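Local coordinates for alcohol dehydrogenase, zinc-containing (Thermotoga maritima, PDB 1VJ0), which probably acts as a zinc-dependent alcohol dehydrogenase, an oxidoreductase of the medium-chain family that carries two zinc ions in each chain, at residues A[283-288]-A[319-324]; A[306-309]-A[313-316]. All coordinates share one frame; numbering follows the deposited sequence.

Contact 1 of 2, residues A[283-288]-A[319-324]; sequences EGSELL and ATFKGI
L288 and A319 bring the two backbones nearest to each other, their CA atoms 7.9 Å apart, at the point where helix 280-287 gives way to L288 and just before strand 320-323 begins. From there the segments diverge, and no hydrogen bond joins them; side chains alone bridge the gap. The apolar part is carried by L288. With CG anti to the backbone N (chi1 -163°), its branch is directed at the start of the strand, and CD2 lies 3.8 Å from CB of A319. The same methyl approaches CE1 of F321 obliquely, at a looser 4.4 Å. Three residues earlier, in the helix, S285 meets the far end of the phenylalanine ring: OG is 3.3 Å from CZ and 3.5 Å from CE2, near the ring plane, so the hydroxyl faces the ring's C-H edge and not its pi cloud. The hydroxyl donates to the carbonyl O of L281, one turn back in its own helix, which satisfies this buried group. The six-stranded parallel sheet here is that of the Rossmann-type domain, which in this family binds the nicotinamide cofactor. Strand 320-323 is one of its two edge strands within this chain, beside strand 292-296, whose Y294 also meets the F321 ring, and helix 280-287 packs against this end of the sheet. At the edge of strand 320-323, T320, F321 and K322 pair antiparallel with a strand of the second subunit.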
# COMPACT_ATOMS: atom_id res chain seq x y z
N GLU A 283 -0.64 8.25 27.34
CA GLU A 283 -1.89 7.46 27.42
C GLU A 283 -2.26 6.69 26.13
O GLU A 283 -2.57 5.51 26.17
CB GLU A 283 -3.04 8.35 27.84
CG GLU A 283 -4.37 7.69 27.54
CD GLU A 283 -5.55 8.37 28.17
OE1 GLU A 283 -5.51 9.62 28.39
OE2 GLU A 283 -6.54 7.62 28.42
N GLY A 284 -2.18 7.35 25.00
CA GLY A 284 -2.51 6.73 23.74
C GLY A 284 -1.74 5.45 23.48
O GLY A 284 -2.32 4.48 23.00
N SER A 285 -0.45 5.45 23.79
CA SER A 285 0.43 4.28 23.54
C SER A 285 -0.09 3.07 24.28
O SER A 285 -0.09 1.96 23.76
CB SER A 285 1.87 4.61 23.98
OG SER A 285 2.47 5.64 23.18
N GLU A 286 -0.62 3.29 25.48
CA GLU A 286 -1.17 2.20 26.26
C GLU A 286 -2.55 1.73 25.81
O GLU A 286 -3.00 0.70 26.25
CB GLU A 286 -1.22 2.57 27.75
CG GLU A 286 0.15 2.94 28.38
CD GLU A 286 1.11 1.78 28.63
OE1 GLU A 286 0.84 0.64 28.23
OE2 GLU A 286 2.17 2.01 29.27
N LEU A 287 -3.25 2.53 25.00
CA LEU A 287 -4.54 2.15 24.46
C LEU A 287 -4.46 1.42 23.11
O LEU A 287 -5.49 0.88 22.64
CB LEU A 287 -5.41 3.40 24.24
CG LEU A 287 -5.77 4.21 25.49
CD1 LEU A 287 -6.57 5.41 25.06
CD2 LEU A 287 -6.51 3.34 26.50
N LEU A 288 -3.30 1.51 22.47
CA LEU A 288 -3.11 1.00 21.11
C LEU A 288 -2.95 -0.54 21.12
O LEU A 288 -2.20 -1.10 21.96
CB LEU A 288 -1.85 1.68 20.54
CG LEU A 288 -1.60 1.67 19.02
CD1 LEU A 288 -2.67 2.41 18.29
CD2 LEU A 288 -0.21 2.28 18.74
N ALA A 319 4.02 -1.38 16.68
CA ALA A 319 3.16 -0.22 16.48
C ALA A 319 3.70 0.72 15.42
O ALA A 319 4.89 0.82 15.23
CB ALA A 319 3.02 0.58 17.82
N THR A 320 2.81 1.37 14.69
CA THR A 320 3.20 2.47 13.81
C THR A 320 2.81 3.78 14.47
O THR A 320 1.62 3.98 14.82
CB THR A 320 2.49 2.35 12.43
OG1 THR A 320 2.83 1.11 11.82
CG2 THR A 320 3.00 3.39 11.44
N PHE A 321 3.78 4.67 14.66
CA PHE A 321 3.53 6.07 15.05
C PHE A 321 3.85 6.91 13.85
O PHE A 321 4.96 6.78 13.24
CB PHE A 321 4.43 6.53 16.21
CG PHE A 321 4.06 5.93 17.59
CD1 PHE A 321 4.16 4.57 17.82
CD2 PHE A 321 3.72 6.75 18.66
CE1 PHE A 321 3.86 4.03 19.09
CE2 PHE A 321 3.38 6.20 19.89
CZ PHE A 321 3.47 4.86 20.11
N LYS A 322 2.91 7.72 13.42
CA LYS A 322 3.08 8.47 12.19
C LYS A 322 2.79 9.93 12.46
O LYS A 322 1.66 10.25 12.77
CB LYS A 322 2.08 7.94 11.15
CG LYS A 322 2.01 8.68 9.83
CD LYS A 322 3.22 8.37 8.98
CE LYS A 322 3.58 9.50 8.06
NZ LYS A 322 4.99 9.37 7.50
N GLY A 323 3.78 10.82 12.34
CA GLY A 323 3.51 12.23 12.51
C GLY A 323 2.85 12.79 11.26
O GLY A 323 3.17 12.36 10.14
N ILE A 324 1.96 13.77 11.45
CA ILE A 324 1.18 14.37 10.37
C ILE A 324 1.47 15.88 10.26
O ILE A 324 1.22 16.65 11.22
CB ILE A 324 -0.36 14.12 10.59
CG1 ILE A 324 -0.64 12.65 10.81
CG2 ILE A 324 -1.17 14.73 9.44
CD1 ILE A 324 -0.31 11.75 9.67

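Contact 2 of 2, residues A[306-309]-A[313-316]; sequences VPFK and WLVL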
# COMPACT_ATOMS: atom_id res chain seq x y z
N VAL A 306 8.93 13.89 26.04
CA VAL A 306 8.16 12.97 26.88
C VAL A 306 8.93 11.66 27.04
O VAL A 306 9.68 11.28 26.14
CB VAL A 306 6.74 12.65 26.31
CG1 VAL A 306 5.91 13.94 26.28
CG2 VAL A 306 6.81 12.01 24.96
N PRO A 307 8.76 11.00 28.17
CA PRO A 307 9.43 9.73 28.45
C PRO A 307 8.79 8.61 27.64
O PRO A 307 7.68 8.18 27.93
CB PRO A 307 9.26 9.53 29.97
CG PRO A 307 8.15 10.44 30.37
CD PRO A 307 7.95 11.47 29.32
N PHE A 308 9.46 8.21 26.57
CA PHE A 308 8.91 7.22 25.67
C PHE A 308 9.49 5.86 25.94
O PHE A 308 10.70 5.71 25.97
CB PHE A 308 9.23 7.62 24.24
CG PHE A 308 8.43 6.89 23.22
CD1 PHE A 308 8.85 5.65 22.75
CD2 PHE A 308 7.29 7.46 22.71
CE1 PHE A 308 8.13 4.99 21.79
CE2 PHE A 308 6.56 6.81 21.75
CZ PHE A 308 6.98 5.53 21.29
N LYS A 309 8.60 4.87 26.11
CA LYS A 309 9.00 3.50 26.36
C LYS A 309 9.13 2.74 25.04
O LYS A 309 8.15 2.23 24.49
CB LYS A 309 7.97 2.81 27.23
CG LYS A 309 7.81 3.43 28.59
CD LYS A 309 6.89 2.61 29.46
CE LYS A 309 6.74 3.38 30.80
NZ LYS A 309 5.79 2.69 31.73
N TRP A 313 6.12 0.28 23.87
CA TRP A 313 5.22 1.02 22.99
C TRP A 313 5.47 0.89 21.52
O TRP A 313 4.53 1.05 20.78
CB TRP A 313 5.17 2.51 23.33
CG TRP A 313 4.74 2.73 24.69
CD1 TRP A 313 4.15 1.82 25.52
CD2 TRP A 313 4.84 3.95 25.43
NE1 TRP A 313 3.89 2.41 26.73
CE2 TRP A 313 4.32 3.71 26.70
CE3 TRP A 313 5.32 5.23 25.14
CZ2 TRP A 313 4.27 4.68 27.70
CZ3 TRP A 313 5.27 6.20 26.17
CH2 TRP A 313 4.74 5.91 27.40
N LEU A 314 6.72 0.64 21.12
CA LEU A 314 7.03 0.44 19.71
C LEU A 314 7.30 -0.99 19.34
O LEU A 314 6.57 -1.53 18.55
CB LEU A 314 8.24 1.22 19.25
CG LEU A 314 8.04 2.60 18.70
CD1 LEU A 314 9.46 3.21 18.44
CD2 LEU A 314 7.19 2.65 17.46
N VAL A 315 8.35 -1.59 19.90
CA VAL A 315 8.84 -2.90 19.41
C VAL A 315 7.86 -4.04 19.73
O VAL A 315 7.31 -4.76 18.82
CB VAL A 315 10.25 -3.18 19.96
CG1 VAL A 315 10.75 -4.58 19.53
CG2 VAL A 315 11.19 -2.08 19.54
N LEU A 316 7.62 -4.23 21.03
CA LEU A 316 6.75 -5.34 21.45
C LEU A 316 5.33 -5.16 20.86
O LEU A 316 4.62 -6.15 20.50
CB LEU A 316 6.69 -5.37 22.98
CG LEU A 316 5.89 -6.53 23.55
CD1 LEU A 316 6.56 -7.85 23.16
CD2 LEU A 316 5.83 -6.39 25.07
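F308 and W313 form a T-shaped aromatic pair, with planes at 82° and the centroid of the indole six-membered ring 5.2 Å from that of F308. The indole supplies the edge: its CE3 stands over the centre of the phenylalanine face, 3.8 Å from CD2. Further apolar packing comes from L314, whose CG reaches the rim of the same phenylalanine ring, 3.9 Å from CE1. One face of the indole takes K309 in a CH-pi contact, CB lying 3.9 Å from the centroid of the five-membered ring; beyond CG the lysine chain runs extended, bringing CD 3.8 Å from CZ2. K309 is the N-cap residue of helix 310-315, so strand 306-308 passes directly into the helix. W313 N donates a hydrogen bond to K309 O (2.9 Å, N-H...O angle 151°), the i+4 to i bond of the first helical turn. With W313 cut back to an alanine, the F308 face and the K309 methylenes would probably lose their common partner, and E286 OE2 the indole N-H that bonds it. V306 and F308 also pair antiparallel with a strand of the second subunit, whose own F308 meets this F308 ring.

Both contacts are largely buried and lie in the same part of the Rossmann-type domain, their centres 9 Å apart and away from either zinc. Every touching residue of contact 1 is buried, and its sparse side-chain packing joins helix 280-287 to the sheet across distant sequence. Contact 2 lies farther from the chain's centre, about 28 Å against 21 Å between centres, with K309 and exposed P307 at its rim; it is a local strand-to-helix turn with a T-shaped aromatic pair and more surface buried. The E286-W313 bond ties the two together, CB of S285 packs on the indole CD2, and F321 meets F308 edge-to-face. Both contribute to the interface with the second subunit of the tetramer.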